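4-hydroxy-tetrahydrodipicolinate synthase (Aquifex aeolicus, PDB 2EHH) probably catalyses the condensation of pyruvate with aspartate-beta-semialdehyde to 4-hydroxy-tetrahydrodipicolinate, a step of lysine biosynthesis, as a homotetrameric barrel enzyme. Local coordinates at residues 188-191 with 192-195; 212-215 with 216-220; 237-240 with 241-245; 266-269 with 270-273; 283-287 with 288-292. One frame throughout, in Å; residues are numbered along the deposited sequence.

Contact 1 (188-191 with 192-195); sequences DSLT and LPMM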
loop_
_atom_site.group_PDB
_atom_site.type_symbol
_atom_site.label_atom_id
_atom_site.label_comp_id
_atom_site.label_asym_id
_atom_site.label_seq_id
_atom_site.Cartn_x
_atom_site.Cartn_y
_atom_site.Cartn_z
ATOM N N ASP A 188 -21.287 -1.857 -1.607
ATOM C CA ASP A 188 -22.421 -1.021 -2.003
ATOM C C ASP A 188 -22.078 0.213 -2.820
ATOM O O ASP A 188 -22.748 0.513 -3.812
ATOM C CB ASP A 188 -23.232 -0.613 -0.766
ATOM C CG ASP A 188 -24.059 -1.764 -0.212
ATOM O OD1 ASP A 188 -24.973 -2.228 -0.927
ATOM O OD2 ASP A 188 -23.792 -2.210 0.927
ATOM N N SER A 189 -21.045 0.934 -2.403
ATOM C CA SER A 189 -20.635 2.137 -3.116
ATOM C C SER A 189 -20.118 1.868 -4.522
ATOM O O SER A 189 -20.037 2.784 -5.333
ATOM C CB SER A 189 -19.556 2.873 -2.323
ATOM O OG SER A 189 -20.113 3.476 -1.172
ATOM N N LEU A 190 -19.777 0.618 -4.814
ATOM C CA LEU A 190 -19.230 0.274 -6.126
ATOM C C LEU A 190 -20.180 -0.497 -7.037
ATOM O O LEU A 190 -19.825 -0.845 -8.163
ATOM C CB LEU A 190 -17.940 -0.533 -5.943
ATOM C CG LEU A 190 -16.896 0.164 -5.066
ATOM C CD1 LEU A 190 -15.689 -0.743 -4.857
ATOM C CD2 LEU A 190 -16.489 1.479 -5.721
ATOM N N THR A 191 -21.386 -0.763 -6.557
ATOM C CA THR A 191 -22.358 -1.502 -7.350
ATOM C C THR A 191 -22.634 -0.852 -8.706
ATOM O O THR A 191 -22.606 -1.525 -9.735
ATOM C CB THR A 191 -23.675 -1.653 -6.579
ATOM O OG1 THR A 191 -23.424 -2.388 -5.372
ATOM C CG2 THR A 191 -24.709 -2.405 -7.417
ATOM N N LEU A 192 -22.884 0.453 -8.710
ATOM C CA LEU A 192 -23.181 1.150 -9.961
ATOM C C LEU A 192 -22.051 1.015 -10.985
ATOM O O LEU A 192 -22.269 0.516 -12.091
ATOM C CB LEU A 192 -23.498 2.627 -9.688
ATOM C CG LEU A 192 -24.022 3.450 -10.873
ATOM C CD1 LEU A 192 -24.793 4.661 -10.353
ATOM C CD2 LEU A 192 -22.862 3.876 -11.768
ATOM N N PRO A 193 -20.825 1.450 -10.637
ATOM C CA PRO A 193 -19.751 1.311 -11.628
ATOM C C PRO A 193 -19.471 -0.140 -12.035
ATOM O O PRO A 193 -19.155 -0.417 -13.189
ATOM C CB PRO A 193 -18.552 1.993 -10.954
ATOM C CG PRO A 193 -18.857 1.868 -9.465
ATOM C CD PRO A 193 -20.348 2.132 -9.420
ATOM N N MET A 194 -19.589 -1.076 -11.098
ATOM C CA MET A 194 -19.340 -2.472 -11.438
ATOM C C MET A 194 -20.414 -3.008 -12.386
ATOM O O MET A 194 -20.114 -3.772 -13.305
ATOM C CB MET A 194 -19.294 -3.343 -10.182
ATOM C CG MET A 194 -17.988 -3.251 -9.420
ATOM S SD MET A 194 -17.771 -4.672 -8.345
ATOM C CE MET A 194 -16.396 -4.062 -7.280
ATOM N N MET A 195 -21.664 -2.620 -12.165
ATOM C CA MET A 195 -22.727 -3.097 -13.044
ATOM C C MET A 195 -22.642 -2.431 -14.418
ATOM O O MET A 195 -23.020 -3.023 -15.430
ATOM C CB MET A 195 -24.093 -2.890 -12.391
ATOM C CG MET A 195 -24.320 -3.867 -11.237
ATOM S SD MET A 195 -25.948 -3.781 -10.481
ATOM C CE MET A 195 -26.913 -4.730 -11.690
HETATM O O HOH W 1 -23.488 1.774 -6.224
#

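Contact 2 (212-215 with 216-220); sequences REVK and ELIRA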
loop_
_atom_site.group_PDB
_atom_site.type_symbol
_atom_site.label_atom_id
_atom_site.label_comp_id
_atom_site.label_asym_id
_atom_site.label_seq_id
_atom_site.Cartn_x
_atom_site.Cartn_y
_atom_site.Cartn_z
ATOM N N ARG A 212 -35.651 -2.008 -0.256
ATOM C CA ARG A 212 -36.387 -1.475 -1.399
ATOM C C ARG A 212 -35.547 -0.552 -2.271
ATOM O O ARG A 212 -35.506 -0.708 -3.492
ATOM C CB ARG A 212 -37.638 -0.734 -0.915
ATOM C CG ARG A 212 -38.593 -1.605 -0.109
ATOM C CD ARG A 212 -39.743 -0.790 0.456
ATOM N NE ARG A 212 -40.638 -0.303 -0.589
ATOM C CZ ARG A 212 -41.677 -0.983 -1.069
ATOM N NH1 ARG A 212 -41.965 -2.191 -0.597
ATOM N NH2 ARG A 212 -42.433 -0.450 -2.023
ATOM N N GLU A 213 -34.876 0.403 -1.638
ATOM C CA GLU A 213 -34.050 1.357 -2.366
ATOM C C GLU A 213 -32.908 0.678 -3.109
ATOM O O GLU A 213 -32.675 0.951 -4.288
ATOM C CB GLU A 213 -33.478 2.405 -1.408
ATOM C CG GLU A 213 -34.506 3.313 -0.740
ATOM C CD GLU A 213 -35.429 2.583 0.220
ATOM O OE1 GLU A 213 -35.026 1.540 0.783
ATOM O OE2 GLU A 213 -36.558 3.071 0.430
ATOM N N VAL A 214 -32.190 -0.202 -2.421
ATOM C CA VAL A 214 -31.078 -0.896 -3.058
ATOM C C VAL A 214 -31.601 -1.695 -4.239
ATOM O O VAL A 214 -30.998 -1.713 -5.310
ATOM C CB VAL A 214 -30.363 -1.844 -2.073
ATOM C CG1 VAL A 214 -29.313 -2.656 -2.814
ATOM C CG2 VAL A 214 -29.712 -1.039 -0.954
ATOM N N LYS A 215 -32.736 -2.355 -4.038
ATOM C CA LYS A 215 -33.342 -3.147 -5.095
ATOM C C LYS A 215 -33.583 -2.260 -6.312
ATOM O O LYS A 215 -33.305 -2.656 -7.443
ATOM C CB LYS A 215 -34.668 -3.746 -4.612
ATOM C CG LYS A 215 -35.450 -4.494 -5.687
ATOM C CD LYS A 215 -34.634 -5.622 -6.293
ATOM C CE LYS A 215 -35.442 -6.384 -7.332
ATOM N NZ LYS A 215 -34.632 -7.454 -7.973
ATOM N N GLU A 216 -34.092 -1.056 -6.071
ATOM C CA GLU A 216 -34.367 -0.115 -7.154
ATOM C C GLU A 216 -33.092 0.273 -7.897
ATOM O O GLU A 216 -33.101 0.418 -9.118
ATOM C CB GLU A 216 -35.042 1.148 -6.610
ATOM C CG GLU A 216 -36.412 0.910 -5.993
ATOM C CD GLU A 216 -37.081 2.196 -5.526
ATOM O OE1 GLU A 216 -38.156 2.116 -4.887
ATOM O OE2 GLU A 216 -36.536 3.286 -5.801
ATOM N N LEU A 217 -31.998 0.452 -7.159
ATOM C CA LEU A 217 -30.727 0.809 -7.781
ATOM C C LEU A 217 -30.337 -0.316 -8.737
ATOM O O LEU A 217 -29.974 -0.075 -9.889
ATOM C CB LEU A 217 -29.646 1.002 -6.704
ATOM C CG LEU A 217 -28.186 1.297 -7.097
ATOM C CD1 LEU A 217 -27.552 0.064 -7.706
ATOM C CD2 LEU A 217 -28.120 2.461 -8.064
ATOM N N ILE A 218 -30.433 -1.550 -8.251
ATOM C CA ILE A 218 -30.095 -2.723 -9.045
ATOM C C ILE A 218 -30.954 -2.872 -10.305
ATOM O O ILE A 218 -30.433 -3.150 -11.383
ATOM C CB ILE A 218 -30.229 -4.015 -8.209
ATOM C CG1 ILE A 218 -29.257 -3.972 -7.029
ATOM C CG2 ILE A 218 -29.960 -5.231 -9.077
ATOM C CD1 ILE A 218 -27.821 -3.754 -7.434
ATOM N N ARG A 219 -32.265 -2.704 -10.177
ATOM C CA ARG A 219 -33.122 -2.836 -11.350
ATOM C C ARG A 219 -32.838 -1.761 -12.400
ATOM O O ARG A 219 -32.848 -2.039 -13.597
ATOM C CB ARG A 219 -34.601 -2.844 -10.941
ATOM C CG ARG A 219 -35.098 -4.260 -10.624
ATOM C CD ARG A 219 -36.568 -4.320 -10.231
ATOM N NE ARG A 219 -36.801 -3.765 -8.901
ATOM C CZ ARG A 219 -37.966 -3.812 -8.264
ATOM N NH1 ARG A 219 -39.012 -4.390 -8.837
ATOM N NH2 ARG A 219 -38.088 -3.279 -7.055
ATOM N N ALA A 220 -32.567 -0.539 -11.954
ATOM C CA ALA A 220 -32.259 0.541 -12.882
ATOM C C ALA A 220 -31.005 0.172 -13.676
ATOM O O ALA A 220 -30.954 0.342 -14.899
ATOM C CB ALA A 220 -32.034 1.835 -12.121
#

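Contact 3 (237-240 with 241-245); sequences HDLF and KVLFI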
loop_
_atom_site.group_PDB
_atom_site.type_symbol
_atom_site.label_atom_id
_atom_site.label_comp_id
_atom_site.label_asym_id
_atom_site.label_seq_id
_atom_site.Cartn_x
_atom_site.Cartn_y
_atom_site.Cartn_z
ATOM N N HIS A 237 -25.771 7.389 -0.983
ATOM C CA HIS A 237 -24.351 7.511 -0.659
ATOM C C HIS A 237 -24.048 7.716 0.824
ATOM O O HIS A 237 -23.146 7.074 1.362
ATOM C CB HIS A 237 -23.695 8.632 -1.470
ATOM C CG HIS A 237 -22.203 8.518 -1.535
ATOM N ND1 HIS A 237 -21.567 7.455 -2.140
ATOM C CD2 HIS A 237 -21.222 9.305 -1.032
ATOM C CE1 HIS A 237 -20.260 7.592 -2.005
ATOM N NE2 HIS A 237 -20.025 8.706 -1.337
ATOM N N ASP A 238 -24.790 8.601 1.487
ATOM C CA ASP A 238 -24.567 8.836 2.912
ATOM C C ASP A 238 -24.756 7.552 3.721
ATOM O O ASP A 238 -24.026 7.307 4.675
ATOM C CB ASP A 238 -25.504 9.925 3.445
ATOM C CG ASP A 238 -25.086 11.319 3.017
ATOM O OD1 ASP A 238 -23.999 11.462 2.416
ATOM O OD2 ASP A 238 -25.843 12.274 3.287
ATOM N N LEU A 239 -25.738 6.734 3.341
ATOM C CA LEU A 239 -25.969 5.474 4.042
ATOM C C LEU A 239 -24.807 4.511 3.790
ATOM O O LEU A 239 -24.302 3.877 4.721
ATOM C CB LEU A 239 -27.270 4.818 3.570
ATOM C CG LEU A 239 -27.577 3.445 4.182
ATOM C CD1 LEU A 239 -27.854 3.594 5.669
ATOM C CD2 LEU A 239 -28.777 2.821 3.478
ATOM N N PHE A 240 -24.388 4.404 2.530
ATOM C CA PHE A 240 -23.289 3.509 2.166
ATOM C C PHE A 240 -22.023 3.816 2.961
ATOM O O PHE A 240 -21.321 2.907 3.401
ATOM C CB PHE A 240 -22.960 3.614 0.669
ATOM C CG PHE A 240 -24.031 3.073 -0.248
ATOM C CD1 PHE A 240 -25.062 2.273 0.237
ATOM C CD2 PHE A 240 -23.980 3.342 -1.615
ATOM C CE1 PHE A 240 -26.026 1.749 -0.623
ATOM C CE2 PHE A 240 -24.937 2.824 -2.487
ATOM C CZ PHE A 240 -25.963 2.023 -1.988
ATOM N N LYS A 241 -21.727 5.098 3.146
ATOM C CA LYS A 241 -20.525 5.474 3.883
ATOM C C LYS A 241 -20.623 5.251 5.392
ATOM O O LYS A 241 -19.719 4.673 5.992
ATOM C CB LYS A 241 -20.166 6.936 3.600
ATOM C CG LYS A 241 -19.817 7.214 2.140
ATOM C CD LYS A 241 -18.752 6.243 1.613
ATOM C CE LYS A 241 -17.425 6.383 2.354
ATOM N NZ LYS A 241 -16.475 5.278 2.008
ATOM N N VAL A 242 -21.717 5.690 6.009
ATOM C CA VAL A 242 -21.857 5.528 7.456
ATOM C C VAL A 242 -21.863 4.066 7.921
ATOM O O VAL A 242 -21.454 3.769 9.045
ATOM C CB VAL A 242 -23.128 6.247 7.989
ATOM C CG1 VAL A 242 -24.374 5.429 7.679
ATOM C CG2 VAL A 242 -22.995 6.494 9.487
ATOM N N LEU A 243 -22.313 3.149 7.066
ATOM C CA LEU A 243 -22.340 1.733 7.440
ATOM C C LEU A 243 -20.937 1.162 7.594
ATOM O O LEU A 243 -20.765 0.030 8.043
ATOM C CB LEU A 243 -23.124 0.921 6.408
ATOM C CG LEU A 243 -24.629 0.787 6.680
ATOM C CD1 LEU A 243 -25.213 2.114 7.109
ATOM C CD2 LEU A 243 -25.324 0.276 5.435
ATOM N N PHE A 244 -19.932 1.951 7.226
ATOM C CA PHE A 244 -18.546 1.518 7.346
ATOM C C PHE A 244 -17.698 2.474 8.181
ATOM O O PHE A 244 -16.472 2.469 8.082
ATOM C CB PHE A 244 -17.941 1.340 5.953
ATOM C CG PHE A 244 -18.533 0.191 5.199
ATOM C CD1 PHE A 244 -17.988 -1.084 5.311
ATOM C CD2 PHE A 244 -19.685 0.366 4.440
ATOM C CE1 PHE A 244 -18.587 -2.169 4.681
ATOM C CE2 PHE A 244 -20.292 -0.716 3.807
ATOM C CZ PHE A 244 -19.744 -1.984 3.928
ATOM N N ILE A 245 -18.354 3.284 9.010
ATOM C CA ILE A 245 -17.648 4.233 9.866
ATOM C C ILE A 245 -16.807 3.433 10.863
ATOM O O ILE A 245 -15.826 3.925 11.416
ATOM C CB ILE A 245 -18.644 5.162 10.594
ATOM C CG1 ILE A 245 -17.885 6.261 11.338
ATOM C CG2 ILE A 245 -19.524 4.355 11.537
ATOM C CD1 ILE A 245 -18.780 7.397 11.807
#

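Contact 4 (266-269 with 270-273); sequences FRLP and LTEM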
loop_
_atom_site.group_PDB
_atom_site.type_symbol
_atom_site.label_atom_id
_atom_site.label_comp_id
_atom_site.label_asym_id
_atom_site.label_seq_id
_atom_site.Cartn_x
_atom_site.Cartn_y
_atom_site.Cartn_z
ATOM N N PHE A 266 -23.179 -8.176 20.053
ATOM C CA PHE A 266 -22.165 -8.732 19.166
ATOM C C PHE A 266 -21.390 -9.767 19.966
ATOM O O PHE A 266 -21.618 -9.943 21.160
ATOM C CB PHE A 266 -21.159 -7.668 18.718
ATOM C CG PHE A 266 -21.771 -6.476 18.047
ATOM C CD1 PHE A 266 -22.352 -5.457 18.797
ATOM C CD2 PHE A 266 -21.732 -6.352 16.661
ATOM C CE1 PHE A 266 -22.884 -4.327 18.178
ATOM C CE2 PHE A 266 -22.259 -5.228 16.033
ATOM C CZ PHE A 266 -22.836 -4.214 16.794
ATOM N N ARG A 267 -20.469 -10.450 19.305
ATOM C CA ARG A 267 -19.622 -11.413 19.986
ATOM C C ARG A 267 -18.191 -10.934 19.821
ATOM O O ARG A 267 -17.769 -10.620 18.710
ATOM C CB ARG A 267 -19.774 -12.809 19.389
ATOM C CG ARG A 267 -21.029 -13.534 19.860
ATOM C CD ARG A 267 -21.104 -14.930 19.280
ATOM N NE ARG A 267 -22.291 -15.641 19.741
ATOM C CZ ARG A 267 -22.594 -16.890 19.399
ATOM N NH1 ARG A 267 -21.795 -17.574 18.587
ATOM N NH2 ARG A 267 -23.695 -17.456 19.878
ATOM N N LEU A 268 -17.460 -10.854 20.930
ATOM C CA LEU A 268 -16.070 -10.419 20.891
ATOM C C LEU A 268 -15.334 -11.298 19.887
ATOM O O LEU A 268 -15.652 -12.480 19.744
ATOM C CB LEU A 268 -15.444 -10.531 22.282
ATOM C CG LEU A 268 -15.467 -9.284 23.176
ATOM C CD1 LEU A 268 -16.692 -8.442 22.890
ATOM C CD2 LEU A 268 -15.423 -9.711 24.641
ATOM N N PRO A 269 -14.292 -10.759 19.231
ATOM C CA PRO A 269 -13.752 -9.398 19.337
ATOM C C PRO A 269 -14.567 -8.202 18.834
ATOM O O PRO A 269 -14.084 -7.072 18.899
ATOM C CB PRO A 269 -12.415 -9.516 18.612
ATOM C CG PRO A 269 -12.753 -10.443 17.496
ATOM C CD PRO A 269 -13.555 -11.525 18.211
ATOM N N LEU A 270 -15.776 -8.420 18.317
ATOM C CA LEU A 270 -16.567 -7.281 17.855
ATOM C C LEU A 270 -17.217 -6.596 19.058
ATOM O O LEU A 270 -17.575 -7.247 20.036
ATOM C CB LEU A 270 -17.626 -7.718 16.834
ATOM C CG LEU A 270 -17.067 -8.235 15.500
ATOM C CD1 LEU A 270 -18.195 -8.341 14.477
ATOM C CD2 LEU A 270 -15.993 -7.288 14.979
ATOM N N THR A 271 -17.358 -5.277 18.977
ATOM C CA THR A 271 -17.911 -4.486 20.071
ATOM C C THR A 271 -18.867 -3.412 19.583
ATOM O O THR A 271 -18.916 -3.107 18.392
ATOM C CB THR A 271 -16.783 -3.773 20.835
ATOM O OG1 THR A 271 -15.995 -3.012 19.908
ATOM C CG2 THR A 271 -15.886 -4.782 21.539
ATOM N N GLU A 272 -19.616 -2.828 20.516
ATOM C CA GLU A 272 -20.551 -1.766 20.174
ATOM C C GLU A 272 -19.750 -0.570 19.669
ATOM O O GLU A 272 -18.557 -0.437 19.962
ATOM C CB GLU A 272 -21.379 -1.347 21.396
ATOM C CG GLU A 272 -22.053 -2.501 22.125
ATOM C CD GLU A 272 -23.034 -2.043 23.195
ATOM O OE1 GLU A 272 -22.860 -0.933 23.751
ATOM O OE2 GLU A 272 -23.974 -2.807 23.492
ATOM N N MET A 273 -20.413 0.294 18.910
ATOM C CA MET A 273 -19.786 1.488 18.355
ATOM C C MET A 273 -19.433 2.470 19.460
ATOM O O MET A 273 -19.907 2.351 20.588
ATOM C CB MET A 273 -20.744 2.188 17.388
ATOM C CG MET A 273 -21.101 1.397 16.148
ATOM S SD MET A 273 -22.421 2.189 15.210
ATOM C CE MET A 273 -21.495 3.410 14.274
HETATM O O HOH W 2 -14.501 -4.594 17.474
#

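Contact 5 (283-287 with 288-292); sequences EVLKK and YNLPL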
loop_
_atom_site.group_PDB
_atom_site.type_symbol
_atom_site.label_atom_id
_atom_site.label_comp_id
_atom_site.label_asym_id
_atom_site.label_seq_id
_atom_site.Cartn_x
_atom_site.Cartn_y
_atom_site.Cartn_z
ATOM N N GLU A 283 -28.121 9.796 13.291
ATOM C CA GLU A 283 -28.456 11.001 12.547
ATOM C C GLU A 283 -28.614 10.733 11.060
ATOM O O GLU A 283 -29.481 11.316 10.412
ATOM C CB GLU A 283 -27.407 12.093 12.781
ATOM C CG GLU A 283 -27.546 12.767 14.136
ATOM C CD GLU A 283 -28.993 13.114 14.460
ATOM O OE1 GLU A 283 -29.635 13.826 13.658
ATOM O OE2 GLU A 283 -29.491 12.669 15.516
ATOM N N VAL A 284 -27.788 9.851 10.508
ATOM C CA VAL A 284 -27.908 9.538 9.089
ATOM C C VAL A 284 -29.224 8.802 8.825
ATOM O O VAL A 284 -29.962 9.137 7.895
ATOM C CB VAL A 284 -26.727 8.670 8.593
ATOM C CG1 VAL A 284 -26.976 8.217 7.161
ATOM C CG2 VAL A 284 -25.435 9.473 8.659
ATOM N N LEU A 285 -29.527 7.806 9.650
ATOM C CA LEU A 285 -30.762 7.050 9.468
ATOM C C LEU A 285 -31.978 7.976 9.518
ATOM O O LEU A 285 -32.937 7.802 8.762
ATOM C CB LEU A 285 -30.880 5.965 10.535
ATOM C CG LEU A 285 -29.762 4.918 10.538
ATOM C CD1 LEU A 285 -30.101 3.826 11.540
ATOM C CD2 LEU A 285 -29.602 4.317 9.150
ATOM N N LYS A 286 -31.922 8.967 10.400
ATOM C CA LYS A 286 -33.011 9.927 10.549
ATOM C C LYS A 286 -33.187 10.790 9.303
ATOM O O LYS A 286 -34.312 11.133 8.937
ATOM C CB LYS A 286 -32.764 10.814 11.773
ATOM C CG LYS A 286 -32.974 10.084 13.093
ATOM C CD LYS A 286 -32.430 10.865 14.281
ATOM C CE LYS A 286 -33.073 12.236 14.409
ATOM N NZ LYS A 286 -32.525 12.973 15.582
ATOM N N LYS A 287 -32.083 11.139 8.650
ATOM C CA LYS A 287 -32.156 11.948 7.440
ATOM C C LYS A 287 -32.886 11.155 6.359
ATOM O O LYS A 287 -33.501 11.728 5.461
ATOM C CB LYS A 287 -30.752 12.336 6.958
ATOM C CG LYS A 287 -30.725 12.997 5.580
ATOM C CD LYS A 287 -31.547 14.290 5.533
ATOM C CE LYS A 287 -30.750 15.501 6.007
ATOM N NZ LYS A 287 -29.615 15.811 5.082
ATOM N N TYR A 288 -32.816 9.832 6.452
ATOM C CA TYR A 288 -33.492 8.970 5.490
ATOM C C TYR A 288 -34.918 8.691 5.962
ATOM O O TYR A 288 -35.659 7.932 5.335
ATOM C CB TYR A 288 -32.720 7.659 5.321
ATOM C CG TYR A 288 -31.488 7.794 4.454
ATOM C CD1 TYR A 288 -31.602 7.979 3.076
ATOM C CD2 TYR A 288 -30.210 7.747 5.008
ATOM C CE1 TYR A 288 -30.472 8.114 2.269
ATOM C CE2 TYR A 288 -29.071 7.882 4.207
ATOM C CZ TYR A 288 -29.211 8.064 2.839
ATOM O OH TYR A 288 -28.092 8.195 2.044
ATOM N N ASN A 289 -35.288 9.319 7.077
ATOM C CA ASN A 289 -36.618 9.178 7.658
ATOM C C ASN A 289 -36.998 7.735 7.955
ATOM O O ASN A 289 -38.146 7.329 7.757
ATOM C CB ASN A 289 -37.664 9.803 6.732
ATOM C CG ASN A 289 -37.407 11.271 6.480
ATOM O OD1 ASN A 289 -37.101 11.675 5.360
ATOM N ND2 ASN A 289 -37.520 12.080 7.527
ATOM N N LEU A 290 -36.033 6.958 8.429
ATOM C CA LEU A 290 -36.294 5.568 8.754
ATOM C C LEU A 290 -36.981 5.505 10.117
ATOM O O LEU A 290 -36.628 6.241 11.035
ATOM C CB LEU A 290 -34.986 4.773 8.773
ATOM C CG LEU A 290 -34.229 4.739 7.439
ATOM C CD1 LEU A 290 -32.995 3.865 7.567
ATOM C CD2 LEU A 290 -35.136 4.203 6.348
ATOM N N PRO A 291 -37.986 4.629 10.257
ATOM C CA PRO A 291 -38.729 4.471 11.510
ATOM C C PRO A 291 -37.894 3.752 12.566
ATOM O O PRO A 291 -37.889 2.521 12.631
ATOM C CB PRO A 291 -39.940 3.656 11.079
ATOM C CG PRO A 291 -39.341 2.735 10.058
ATOM C CD PRO A 291 -38.473 3.680 9.238
ATOM N N LEU A 292 -37.190 4.521 13.390
ATOM C CA LEU A 292 -36.350 3.942 14.429
ATOM C C LEU A 292 -37.165 3.540 15.655
ATOM O O LEU A 292 -37.980 4.317 16.150
ATOM C CB LEU A 292 -35.263 4.940 14.827
ATOM C CG LEU A 292 -34.410 5.449 13.660
ATOM C CD1 LEU A 292 -33.429 6.485 14.173
ATOM C CD2 LEU A 292 -33.682 4.290 12.994
#

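Contact 1 (188-191 with 192-195)
Leu190 O accepts a hydrogen bond from Met194 N at 3.0 Å and Thr191 O one from Met195 N at 2.8 Å; these i to i+4 bonds open the first turn of helix 191-196. Ahead of them a water, 2.9 Å from Leu192 N, bridges it to Asp188 O. Pro193 lays its ring beside the carbonyl of Leu190, with Pro193 CG 3.2 Å from Leu190 O. The side chains of Leu190 and Met194 pass each other at a slant; the extended Met194 chain brings its CE to 4.1 Å from Leu190 CB. Thr191 and Met195 run in the same direction, and because Thr191 CG2 is anti to the backbone N it meets Met195 SD at 3.6 Å. A glycine in place of Pro193 would probably open a gap beside the Leu190 carbonyl and leave the first helical turn less rigid. This buried start of the helix after TIM-barrel strand 182-185 sets the Met194 side chain about 8 Å from that of Lys161, the predicted Schiff-base lysine; Thr191 and Met195 face helix 211-223, Leu192 meets helix 226-242, Met194 leans on helix 167-177, and Pro193 packs on Pro193 of a second subunit.

Contact 2 (212-215 with 216-220)
Helix 211-223, which follows the last strand of the TIM barrel, carries this contact, and its residues 212-215 and 216-220 are joined by regular i to i+4 bonding. Four successive amides take part, from Glu216 N to Arg212 O through to Arg219 N to Lys215 O, the last at 2.9 Å. The main side-chain encounter is between Lys215 and Arg219, one turn apart, whose chains cross at about a right angle. Lys215 CG stands anti to the backbone N (chi1 175°), and a bend at the next bond carries the chain over the Arg219 guanidinium. There Lys215 CE lies over one face, offset toward the rim, 3.3 Å from Arg219 NE, while Lys215 CG comes within 3.2 Å of Arg219 NH2. The Glu216 chain is extended and slants back toward Arg212, CG of Glu216 3.1 Å from Arg212 O. On the buried flank Val214 CG1 meets Ile218 CG1 at 4.4 Å; Ile218 and Leu217 go on to pack against Thr191, and Leu217 also touches Ile232 of helix 226-242. Lys215 and Arg219 thus touch through the aliphatic part of one and the flat group of the other, although Lys215 NZ is 4.4 Å from Arg219 NE. The salt bridge of Lys215 NZ to Asp36 probably offsets part of the like-charge repulsion and is consistent with the lysine methylenes packing on the guanidinium.

Contact 3 (237-240 with 241-245)
Lys241 covers the ring of His237 from one side. Lys241 CB lies 3.7 Å from His237 O, the carbonyl that accepts the bond from Lys241 N. Lys241 CG, anti to the carbonyl carbon (chi1 -63°), sits over the face of the imidazole, displaced toward its rim, in a CH-pi contact 4.1 Å from the centroid of the His237 ring. Lys241 CD continues past the ring margin, 4.0 Å from His237 NE2, and turns about the CB-CG and CG-CD bonds of Lys241 lead the chain away, leaving Lys241 NZ 6.0 Å from His237 NE2. An alanine in place of His237 is likely to leave the Lys241 methylenes without that surface and Glu172 of a second subunit without its weak hydrogen bond to NE2. Leu239 and Leu243 cross at a slant, with an unusually tight approach of 3.4 Å between Leu239 CD1 and Leu243 CD1. Beyond them the Phe244 ring turns its edge to Phe240 O, its CD2 at 3.2 Å. Val242 N and Leu243 N still bond one turn back, to Asp238 O and Leu239 O; a type I beta turn from Val242 to Ile245 follows, and it holds the Phe244 side chain about 7 Å from that of Thr44, predicted to bind pyruvate.

Contact 4 (266-269 with 270-273)
Phe266 and Leu270 meet across a type VIa beta turn, formed by Arg267 to Leu270 with a cis peptide bond before Pro269, in the loop that joins helix 250-258 to helix 275-287 of this TIM-barrel protein. The chain reverses much of its direction here: the directions of 266-269 and 270-272 differ by 127°. Among the polar interactions, Leu270 N donates to Arg267 O at 3.0 Å, closing the turn across Leu268 and Pro269. The bond is bent: the N-H to acceptor angle is 145° and the donor is tilted from the carbonyl plane. A water donates to Pro269 O and to Thr271 OG1, linking the turn to the following residue. Arg267 points away from the turn, its guanidinium held by a salt bridge to Glu54 and by the carbonyl of Thr49.

Apolar contacts cover the turn from two sides. Phe266 CB lies 4.0 Å from Leu270 CB, and its ring runs alongside the backbone of Thr271 and Glu272, CE1 of Phe266 4.0 Å from Glu272 CA. Leu268 and Thr271 pass at a slant, Leu268 CD1 being 4.0 Å from Thr271 CG2. A third subunit packs against the turn, with its Asn79 touching Pro269 and its Asn107 touching Leu270, so the loop forms part of a subunit interface. Thr271 O is buried without a polar partner in the model; it lies over the centre of the Phe266 ring, 4.1 Å above the plane.

Contact 5 (283-287 with 288-292)
Val284 and Tyr288 run alongside each other in the same direction at the end of helix 275-287, and the methyl CG1 of Val284 meets the edge of the phenol ring in its plane, 3.6 Å from Tyr288 CE2. Leu285 meets two leucines of the following loop, one with each methyl. It slants across Leu290, CD2 of Leu285 reaching Leu290 CD1 at 3.8 Å, and stands at about a right angle to Leu292, with its CD1 3.9 Å from Leu292 CD2. Leu292 crosses Lys286 just as squarely, its CD1 resting on the lysine CG, while Lys286 NZ turns back to a salt bridge with Glu283 OE2 at 3.0 Å, on the syn lone pair. The chain folds back over the helix end through a Schellman motif, in which Asn289 adopts positive phi (56°). Leu290 N reaches back to Leu285 O at 3.2 Å, and Asn289 N bonds to Lys286 O from above the carbonyl plane. Tyr288 OH bonds to the backbone of Tyr235 and Leu239, tying this end to helix 226-242. The helix end is therefore doubly closed: loop amides occupy carbonyls of the last turn, and Leu290 and Leu292 cover the side chain of Leu285 and the methylenes of Lys286.

How the contacts relate
The five contacts follow one another along the C-terminal third of the chain, from the loop after barrel strand 182-185 to the loop that follows the last helix. Contacts 1 and 2 have centres 12 Å apart and touch where Thr191 and Met195 meet Ile218 on helix 211-223. Contact 3, on helix 226-242, meets contact 1 through Phe240 and Ser189, contact 5 through Val242 and Val284, and contact 4 through Ile245 and Met273. Contact 3 thus lies between the barrel part of contact 1 and the C-terminal segments of contacts 4 and 5. Contacts 2 and 4 lie farthest apart, about 30 Å between centres. Contacts 1 and 3 touch a second subunit and contact 4 a third, which ties this region to the tetramer.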